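Local coordinates for cytoplasmic protein (Cryptococcus neoformans var. grubii serotype A, PDB 7LPO), which probably hydrolyses the beta-glucosidic bond of steryl glucosides, acting as a sterylglucosidase of glycoside hydrolase family 5, at residues A222-I227 with W368-V373; K337-K342 with G364-A369; A692-A697 with E761-I766. All coordinates share one frame; numbering follows the deposited sequence.

Contact 1. Residues A222-I227 with W368-V373; sequences APKCII and WAHHGV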
loop_
_atom_site.group_PDB
_atom_site.type_symbol
_atom_site.label_atom_id
_atom_site.label_comp_id
_atom_site.label_asym_id
_atom_site.label_seq_id
_atom_site.Cartn_x
_atom_site.Cartn_y
_atom_site.Cartn_z
ATOM N N ALA A 222 23.210 -11.096 -12.377
ATOM C CA ALA A 222 22.885 -12.065 -13.426
ATOM C C ALA A 222 23.284 -11.506 -14.789
ATOM O O ALA A 222 22.446 -11.351 -15.681
ATOM C CB ALA A 222 21.399 -12.422 -13.399
ATOM N N PRO A 223 24.568 -11.182 -14.977
ATOM C CA PRO A 223 24.994 -10.552 -16.246
ATOM C C PRO A 223 24.758 -11.406 -17.486
ATOM O O PRO A 223 24.661 -10.864 -18.600
ATOM C CB PRO A 223 26.493 -10.299 -16.028
ATOM C CG PRO A 223 26.887 -11.225 -14.871
ATOM C CD PRO A 223 25.670 -11.301 -14.006
ATOM N N LYS A 224 24.680 -12.718 -17.340
ATOM C CA LYS A 224 24.458 -13.580 -18.486
ATOM C C LYS A 224 23.011 -13.582 -18.965
ATOM O O LYS A 224 22.730 -14.160 -20.023
ATOM C CB LYS A 224 24.858 -15.014 -18.139
ATOM C CG LYS A 224 26.312 -15.197 -17.834
ATOM C CD LYS A 224 26.590 -16.589 -17.300
ATOM C CE LYS A 224 27.934 -16.616 -16.587
ATOM N NZ LYS A 224 28.498 -17.981 -16.515
ATOM N N CYS A 225 22.087 -12.976 -18.218
ATOM C CA CYS A 225 20.657 -13.090 -18.513
ATOM C C CYS A 225 20.268 -12.008 -19.515
ATOM O O CYS A 225 19.745 -10.941 -19.172
ATOM C CB CYS A 225 19.842 -13.012 -17.231
ATOM S SG CYS A 225 20.100 -14.467 -16.170
ATOM N N ILE A 226 20.529 -12.314 -20.788
ATOM C CA ILE A 226 20.291 -11.411 -21.906
ATOM C C ILE A 226 18.996 -11.805 -22.603
ATOM O O ILE A 226 18.752 -12.986 -22.873
ATOM C CB ILE A 226 21.474 -11.440 -22.896
ATOM C CG1 ILE A 226 22.738 -10.876 -22.245
ATOM C CG2 ILE A 226 21.116 -10.684 -24.172
ATOM C CD1 ILE A 226 22.566 -9.512 -21.630
ATOM N N ILE A 227 18.172 -10.812 -22.929
ATOM C CA ILE A 227 16.868 -11.049 -23.542
ATOM C C ILE A 227 16.542 -9.845 -24.418
ATOM O O ILE A 227 16.586 -8.699 -23.961
ATOM C CB ILE A 227 15.808 -11.302 -22.452
ATOM C CG1 ILE A 227 14.409 -11.396 -23.037
ATOM C CG2 ILE A 227 15.875 -10.209 -21.378
ATOM C CD1 ILE A 227 13.409 -11.973 -22.058
ATOM N N TRP A 368 21.430 -19.246 -10.657
ATOM C CA TRP A 368 22.430 -18.790 -9.693
ATOM C C TRP A 368 23.627 -19.725 -9.656
ATOM O O TRP A 368 24.772 -19.268 -9.561
ATOM C CB TRP A 368 21.787 -18.648 -8.318
ATOM C CG TRP A 368 20.631 -17.710 -8.391
ATOM C CD1 TRP A 368 19.331 -17.980 -8.085
ATOM C CD2 TRP A 368 20.665 -16.348 -8.839
ATOM N NE1 TRP A 368 18.551 -16.871 -8.318
ATOM C CE2 TRP A 368 19.351 -15.853 -8.768
ATOM C CE3 TRP A 368 21.682 -15.502 -9.289
ATOM C CZ2 TRP A 368 19.031 -14.547 -9.116
ATOM C CZ3 TRP A 368 21.364 -14.214 -9.639
ATOM C CH2 TRP A 368 20.051 -13.745 -9.551
ATOM N N ALA A 369 23.382 -21.032 -9.769
ATOM C CA ALA A 369 24.475 -21.965 -10.010
ATOM C C ALA A 369 25.209 -21.609 -11.294
ATOM O O ALA A 369 26.441 -21.688 -11.363
ATOM C CB ALA A 369 23.938 -23.397 -10.086
ATOM N N HIS A 370 24.462 -21.208 -12.322
ATOM C CA HIS A 370 25.061 -20.868 -13.602
ATOM C C HIS A 370 25.951 -19.642 -13.507
ATOM O O HIS A 370 26.813 -19.454 -14.367
ATOM C CB HIS A 370 23.965 -20.638 -14.638
ATOM C CG HIS A 370 24.479 -20.516 -16.033
ATOM N ND1 HIS A 370 25.266 -21.481 -16.619
ATOM C CD2 HIS A 370 24.324 -19.540 -16.957
ATOM C CE1 HIS A 370 25.567 -21.110 -17.849
ATOM N NE2 HIS A 370 25.016 -19.932 -18.075
ATOM N N HIS A 371 25.756 -18.802 -12.495
ATOM C CA HIS A 371 26.634 -17.677 -12.228
ATOM C C HIS A 371 27.657 -17.993 -11.144
ATOM O O HIS A 371 28.345 -17.085 -10.674
ATOM C CB HIS A 371 25.802 -16.447 -11.849
ATOM C CG HIS A 371 25.152 -15.793 -13.025
ATOM N ND1 HIS A 371 23.931 -16.199 -13.521
ATOM C CD2 HIS A 371 25.582 -14.803 -13.846
ATOM C CE1 HIS A 371 23.626 -15.470 -14.582
ATOM N NE2 HIS A 371 24.607 -14.611 -14.795
ATOM N N GLY A 372 27.777 -19.259 -10.744
ATOM C CA GLY A 372 28.808 -19.666 -9.814
ATOM C C GLY A 372 28.479 -19.485 -8.349
ATOM O O GLY A 372 29.389 -19.574 -7.517
ATOM N N VAL A 373 27.216 -19.234 -8.002
ATOM C CA VAL A 373 26.860 -19.073 -6.596
ATOM C C VAL A 373 26.983 -20.398 -5.859
ATOM O O VAL A 373 27.438 -20.439 -4.709
ATOM C CB VAL A 373 25.444 -18.481 -6.469
ATOM C CG1 VAL A 373 24.987 -18.456 -5.001
ATOM C CG2 VAL A 373 25.411 -17.084 -7.071
#
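H371 pushes its imidazole into the type I turn formed by A222-C225, just after helix 206-221, and the tight part of the contact is the packing around that ring. H371 NE2 accepts the backbone N-H of K224, with K224 N 3.2 Å away. The bond is fairly straight, 159° at the hydrogen, and K224 N lies in the ring plane. The two ring faces are covered from opposite sides: A222 CA lies 3.8 Å from the H371 ring centroid on one, and K224 CD lies 4.1 Å from the H371 ring centroid on the other, both as CH-pi contacts. P223 CD adds a 3.5 Å approach to H371 CD2, while C225 SG meets the ring edge. A222 CB also touches W368 CZ3 at 4.2 Å.

The looser side follows the partly exposed K224 chain. Extended beyond CG, it runs antiparallel to the H371 side chain, and K224 NZ donates to H370 O at 3.1 Å. That amine lies above one face of the H370 ring, whose own NE2 bonds to E360 O. H371 belongs to the Schellman-type end of helix 367-370, which G372 closes with positive phi.

Because ND1 of H371 bonds to I367 O while NE2 accepts from K224 N, the ring is consistent with a neutral tautomer protonated on ND1.

Contact 2. Residues K337-K342 with G364-A369; sequences KLWLSK and GTCIWA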
loop_
_atom_site.group_PDB
_atom_site.type_symbol
_atom_site.label_atom_id
_atom_site.label_comp_id
_atom_site.label_asym_id
_atom_site.label_seq_id
_atom_site.Cartn_x
_atom_site.Cartn_y
_atom_site.Cartn_z
ATOM N N LYS A 337 11.611 -29.289 -11.325
ATOM C CA LYS A 337 12.483 -28.126 -11.270
ATOM C C LYS A 337 11.696 -26.859 -11.558
ATOM O O LYS A 337 10.752 -26.862 -12.353
ATOM C CB LYS A 337 13.630 -28.257 -12.274
ATOM C CG LYS A 337 14.561 -29.414 -11.964
ATOM C CD LYS A 337 15.630 -29.583 -13.020
ATOM C CE LYS A 337 16.483 -30.810 -12.715
ATOM N NZ LYS A 337 17.381 -31.183 -13.850
ATOM N N LEU A 338 12.096 -25.772 -10.894
ATOM C CA LEU A 338 11.426 -24.493 -11.101
ATOM C C LEU A 338 11.674 -23.950 -12.501
ATOM O O LEU A 338 10.854 -23.195 -13.034
ATOM C CB LEU A 338 11.909 -23.479 -10.063
ATOM C CG LEU A 338 11.429 -22.043 -10.261
ATOM C CD1 LEU A 338 9.920 -21.976 -10.033
ATOM C CD2 LEU A 338 12.149 -21.064 -9.341
ATOM N N TRP A 339 12.783 -24.325 -13.110
ATOM C CA TRP A 339 13.291 -23.635 -14.284
ATOM C C TRP A 339 12.709 -24.213 -15.563
ATOM O O TRP A 339 12.693 -25.431 -15.755
ATOM C CB TRP A 339 14.815 -23.720 -14.293
ATOM C CG TRP A 339 15.365 -23.342 -12.966
ATOM C CD1 TRP A 339 15.850 -24.176 -12.015
ATOM C CD2 TRP A 339 15.456 -22.015 -12.431
ATOM N NE1 TRP A 339 16.261 -23.453 -10.918
ATOM C CE2 TRP A 339 16.016 -22.123 -11.147
ATOM C CE3 TRP A 339 15.112 -20.750 -12.914
ATOM C CZ2 TRP A 339 16.247 -21.015 -10.337
ATOM C CZ3 TRP A 339 15.339 -19.642 -12.107
ATOM C CH2 TRP A 339 15.896 -19.784 -10.832
ATOM N N LEU A 340 12.203 -23.321 -16.410
ATOM C CA LEU A 340 11.750 -23.669 -17.746
ATOM C C LEU A 340 12.807 -24.464 -18.496
ATOM O O LEU A 340 13.955 -24.031 -18.613
ATOM C CB LEU A 340 11.458 -22.382 -18.516
ATOM C CG LEU A 340 10.051 -21.869 -18.780
ATOM C CD1 LEU A 340 10.164 -20.801 -19.886
ATOM C CD2 LEU A 340 9.087 -22.944 -19.160
ATOM N N SER A 341 12.411 -25.611 -19.036
ATOM C CA SER A 341 13.244 -26.273 -20.030
ATOM C C SER A 341 13.263 -25.469 -21.334
ATOM O O SER A 341 12.401 -24.624 -21.593
ATOM C CB SER A 341 12.740 -27.688 -20.310
ATOM O OG SER A 341 11.659 -27.656 -21.225
ATOM N N LYS A 342 14.278 -25.728 -22.156
ATOM C CA LYS A 342 14.380 -25.014 -23.422
ATOM C C LYS A 342 13.174 -25.284 -24.300
ATOM O O LYS A 342 12.608 -24.364 -24.902
ATOM C CB LYS A 342 15.640 -25.431 -24.163
ATOM C CG LYS A 342 16.887 -25.009 -23.476
ATOM C CD LYS A 342 18.056 -25.797 -24.016
ATOM C CE LYS A 342 18.687 -26.632 -22.911
ATOM N NZ LYS A 342 17.949 -27.908 -22.659
ATOM N N GLY A 364 16.476 -24.434 -17.811
ATOM C CA GLY A 364 16.271 -25.740 -17.225
ATOM C C GLY A 364 17.224 -26.096 -16.114
ATOM O O GLY A 364 17.260 -27.255 -15.698
ATOM N N THR A 365 18.013 -25.142 -15.637
ATOM C CA THR A 365 18.919 -25.354 -14.519
ATOM C C THR A 365 18.983 -24.044 -13.745
ATOM O O THR A 365 18.535 -23.000 -14.224
ATOM C CB THR A 365 20.289 -25.828 -15.016
ATOM O OG1 THR A 365 21.119 -26.176 -13.904
ATOM C CG2 THR A 365 20.971 -24.764 -15.839
ATOM N N CYS A 366 19.517 -24.106 -12.527
ATOM C CA CYS A 366 19.520 -22.939 -11.656
ATOM C C CYS A 366 20.381 -21.829 -12.240
ATOM O O CYS A 366 21.561 -22.037 -12.550
ATOM C CB CYS A 366 20.033 -23.307 -10.264
ATOM S SG CYS A 366 20.071 -21.923 -9.110
ATOM N N ILE A 367 19.790 -20.637 -12.369
ATOM C CA ILE A 367 20.516 -19.504 -12.925
ATOM C C ILE A 367 21.584 -18.997 -11.962
ATOM O O ILE A 367 22.580 -18.409 -12.403
ATOM C CB ILE A 367 19.520 -18.395 -13.319
ATOM C CG1 ILE A 367 20.185 -17.373 -14.246
ATOM C CG2 ILE A 367 18.939 -17.701 -12.091
ATOM C CD1 ILE A 367 20.684 -17.979 -15.570
ATOM N N TRP A 368 21.430 -19.246 -10.657
ATOM C CA TRP A 368 22.430 -18.790 -9.693
ATOM C C TRP A 368 23.627 -19.725 -9.656
ATOM O O TRP A 368 24.772 -19.268 -9.561
ATOM C CB TRP A 368 21.787 -18.648 -8.318
ATOM C CG TRP A 368 20.631 -17.710 -8.391
ATOM C CD1 TRP A 368 19.331 -17.980 -8.085
ATOM C CD2 TRP A 368 20.665 -16.348 -8.839
ATOM N NE1 TRP A 368 18.551 -16.871 -8.318
ATOM C CE2 TRP A 368 19.351 -15.853 -8.768
ATOM C CE3 TRP A 368 21.682 -15.502 -9.289
ATOM C CZ2 TRP A 368 19.031 -14.547 -9.116
ATOM C CZ3 TRP A 368 21.364 -14.214 -9.639
ATOM C CH2 TRP A 368 20.051 -13.745 -9.551
ATOM N N ALA A 369 23.382 -21.032 -9.769
ATOM C CA ALA A 369 24.475 -21.965 -10.010
ATOM C C ALA A 369 25.209 -21.609 -11.294
ATOM O O ALA A 369 26.441 -21.688 -11.363
ATOM C CB ALA A 369 23.938 -23.397 -10.086
#
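At the N-terminal end of the short helix 367-370, where C366 is the N-cap residue, the turn into the helix lies across one face of the W339 indole. The segment 337-342 carrying W339 has no regular structure and itself leads into helix 342-348, with S341 at the N-cap position and its OG bonded to D344 N. W339 thus joins the loop ahead of helix 342-348 to the start of helix 367-370.

W339 directs its indole at 364-369 with CG anti to the carbonyl carbon (chi1 -49°), and backbone atoms of the partner cover the ring in sequence. T365 O stands over the five-membered ring, 3.4 Å from W339 CG. C366 CA follows in a CH-pi contact, 3.7 Å from the centroid of the W339 five-membered ring and 27° off its normal, nearest to NE1. Farther along, at the six-membered ring, I367 crosses the indole at about a right angle and brings CG2 to 3.9 Å from W339 CH2. L338 CD2 lies over the rim of the opposite face.

C366 SG, anti to the backbone N, accepts from A369 N at 3.5 Å with an N-H...acceptor angle of 169°, a capping bond. The same sulfur stands obliquely 5.2 Å from the centroid of the W339 six-membered ring, and C366 SG is 4.1 Å from W339 CZ2.

G364, with positive phi, fits closely against the loop. G364 C lies 3.8 Å from W339 CB, G364 N comes 2.7 Å from L340 O, and G364 and S341 are the nearest CA pair.

Around the indole, dispersion and CH-pi attraction probably dominate. The T365 oxygen over the electron-rich indole would be less favourable, and the C366 CA-H contact is the attractive one.

Contact 3. Residues A692-A697 with E761-I766; sequences AVRVRA and EEVYTI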
loop_
_atom_site.group_PDB
_atom_site.type_symbol
_atom_site.label_atom_id
_atom_site.label_comp_id
_atom_site.label_asym_id
_atom_site.label_seq_id
_atom_site.Cartn_x
_atom_site.Cartn_y
_atom_site.Cartn_z
ATOM N N ALA A 692 -5.526 22.308 17.650
ATOM C CA ALA A 692 -4.638 23.440 17.891
ATOM C C ALA A 692 -3.864 23.759 16.619
ATOM O O ALA A 692 -3.316 22.855 15.977
ATOM C CB ALA A 692 -3.661 23.136 19.026
ATOM N N VAL A 693 -3.797 25.041 16.272
ATOM C CA VAL A 693 -3.149 25.493 15.047
ATOM C C VAL A 693 -2.176 26.622 15.373
ATOM O O VAL A 693 -2.487 27.523 16.159
ATOM C CB VAL A 693 -4.191 25.941 14.000
ATOM C CG1 VAL A 693 -5.211 26.855 14.639
ATOM C CG2 VAL A 693 -3.518 26.620 12.815
ATOM N N ARG A 694 -0.993 26.563 14.774
ATOM C CA ARG A 694 0.006 27.617 14.903
ATOM C C ARG A 694 -0.228 28.630 13.791
ATOM O O ARG A 694 -0.143 28.284 12.606
ATOM C CB ARG A 694 1.414 27.031 14.821
ATOM C CG ARG A 694 2.541 28.031 15.043
ATOM C CD ARG A 694 3.868 27.328 15.325
ATOM N NE ARG A 694 3.816 26.544 16.559
ATOM C CZ ARG A 694 4.020 27.041 17.778
ATOM N NH1 ARG A 694 4.304 28.321 17.946
ATOM N NH2 ARG A 694 3.944 26.249 18.835
ATOM N N VAL A 695 -0.532 29.869 14.173
ATOM C CA VAL A 695 -0.892 30.934 13.241
ATOM C C VAL A 695 0.165 32.027 13.341
ATOM O O VAL A 695 0.435 32.537 14.434
ATOM C CB VAL A 695 -2.294 31.504 13.539
ATOM C CG1 VAL A 695 -2.737 32.475 12.435
ATOM C CG2 VAL A 695 -3.325 30.387 13.691
ATOM N N ARG A 696 0.760 32.383 12.210
ATOM C CA ARG A 696 1.807 33.391 12.153
ATOM C C ARG A 696 1.238 34.733 11.703
ATOM O O ARG A 696 0.136 34.822 11.154
ATOM C CB ARG A 696 2.927 32.957 11.199
ATOM C CG ARG A 696 3.643 31.674 11.609
ATOM C CD ARG A 696 4.060 30.846 10.389
ATOM N NE ARG A 696 2.925 30.410 9.570
ATOM C CZ ARG A 696 3.013 29.530 8.572
ATOM N NH1 ARG A 696 4.184 28.981 8.270
ATOM N NH2 ARG A 696 1.934 29.199 7.875
ATOM N N ALA A 697 2.025 35.785 11.926
ATOM C CA ALA A 697 1.569 37.133 11.612
ATOM C C ALA A 697 1.459 37.380 10.114
ATOM O O ALA A 697 0.717 38.280 9.703
ATOM C CB ALA A 697 2.512 38.158 12.239
ATOM N N GLU A 761 3.883 34.541 16.405
ATOM C CA GLU A 761 3.041 33.381 16.173
ATOM C C GLU A 761 2.350 33.015 17.473
ATOM O O GLU A 761 2.860 33.280 18.564
ATOM C CB GLU A 761 3.836 32.186 15.630
ATOM C CG GLU A 761 5.229 32.028 16.204
ATOM C CD GLU A 761 6.059 31.012 15.432
ATOM O OE1 GLU A 761 6.572 30.059 16.063
ATOM O OE2 GLU A 761 6.190 31.162 14.193
ATOM N N GLU A 762 1.183 32.394 17.340
ATOM C CA GLU A 762 0.308 32.109 18.462
ATOM C C GLU A 762 -0.503 30.870 18.120
ATOM O O GLU A 762 -0.854 30.653 16.957
ATOM C CB GLU A 762 -0.604 33.305 18.746
ATOM C CG GLU A 762 -1.223 33.338 20.126
ATOM C CD GLU A 762 -1.948 34.651 20.377
ATOM O OE1 GLU A 762 -1.474 35.695 19.869
ATOM O OE2 GLU A 762 -2.990 34.638 21.065
ATOM N N VAL A 763 -0.776 30.051 19.127
ATOM C CA VAL A 763 -1.567 28.842 18.954
ATOM C C VAL A 763 -3.015 29.150 19.319
ATOM O O VAL A 763 -3.320 29.480 20.471
ATOM C CB VAL A 763 -1.024 27.684 19.806
ATOM C CG1 VAL A 763 -1.943 26.467 19.672
ATOM C CG2 VAL A 763 0.400 27.348 19.409
ATOM N N TYR A 764 -3.903 29.032 18.343
ATOM C CA TYR A 764 -5.337 29.063 18.572
ATOM C C TYR A 764 -5.854 27.638 18.760
ATOM O O TYR A 764 -5.242 26.668 18.306
ATOM C CB TYR A 764 -6.054 29.718 17.396
ATOM C CG TYR A 764 -5.625 31.124 17.055
ATOM C CD1 TYR A 764 -4.722 31.819 17.840
ATOM C CD2 TYR A 764 -6.152 31.764 15.944
ATOM C CE1 TYR A 764 -4.350 33.113 17.521
ATOM C CE2 TYR A 764 -5.786 33.039 15.616
ATOM C CZ TYR A 764 -4.885 33.712 16.401
ATOM O OH TYR A 764 -4.537 34.995 16.053
ATOM N N THR A 765 -6.993 27.514 19.437
ATOM C CA THR A 765 -7.584 26.208 19.686
ATOM C C THR A 765 -9.084 26.260 19.447
ATOM O O THR A 765 -9.732 27.295 19.628
ATOM C CB THR A 765 -7.327 25.706 21.122
ATOM O OG1 THR A 765 -7.983 26.571 22.068
ATOM C CG2 THR A 765 -5.836 25.653 21.414
ATOM N N ILE A 766 -9.634 25.113 19.062
ATOM C CA ILE A 766 -11.071 24.939 18.895
ATOM C C ILE A 766 -11.427 23.575 19.462
ATOM O O ILE A 766 -10.734 22.587 19.192
ATOM C CB ILE A 766 -11.506 25.064 17.418
ATOM C CG1 ILE A 766 -13.031 25.108 17.333
ATOM C CG2 ILE A 766 -10.951 23.929 16.573
ATOM C CD1 ILE A 766 -13.552 25.717 16.043
#
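V693 and V695 pair with Y764 and E762 through regular backbone hydrogen bonds, making 692-696 and 761-766 neighbouring antiparallel strands. Their axes approach to 4.6 Å, and their N-to-C directions differ by 149°. V693 N donates to Y764 O at 3.0 Å, and V695 N to E762 O at 2.9 Å; each pair also has its return bond, from Y764 N to V693 O and from E762 N to V695 O. The non-hydrogen-bonded pair R694-V763 lies between them, and A692-T765 and R696-E761 lie beyond them at the two ends; CA-H...O contacts, such as V763 CA to V693 O, accompany the ladder.

Apolar contacts occur on both faces. On the face with V693 and V695, V695 CG2 sits over one face of the Y764 ring, toward its rim, 4.1 Å from the Y764 centroid and 21° off the normal; V693 CG1 touches Y764 CB. On the face with A692 and R694, A692 CB meets V763 CG1 at 3.8 Å.

Charge contacts share this second face. The R694 chain is bent at chi3, which turns NE; R694 NH1 forms a salt bridge with E761 OE1 at 3.4 Å, guanidinium and carboxylate planes 47° apart. V763 CG2 lies over one guanidinium face, 3.8 Å from R694 NH2. R694 NE forms a salt bridge with E678, its strongest polar partner, so two carboxylates would help balance the guanidinium charge. R696 touches E761 with its CG, while its own charged end pairs with D699.

Both strands lie inside a four-stranded antiparallel sheet within the range of the family 5 C-terminal domain: 676-682 flanks 689-696, and 734-738 flanks 761-770. Strand 749-753 places W752 against V693 and Y764, and H740 stacks on the Y764 ring while Y754 meets it edge to face.

Overall arrangement
Contacts 1 and 2 form one continuous patch: their centres are 11 Å apart, both use helix 367-370, and W368 and A369 belong to each. They also touch directly, C225 SG of contact 1 lying 3.5 Å from I367 CG1 of contact 2. Contact 2 lies at the start of that helix and contact 1 at its end, while helix 206-221 packs side chains against both. Contact 3 is a separate feature, within the family's C-terminal domain on the opposite side of the chain's centre. Its centre is 61 Å from that of contact 1 and 64 Å from that of contact 2, with nearest atoms about 49 Å away in both cases.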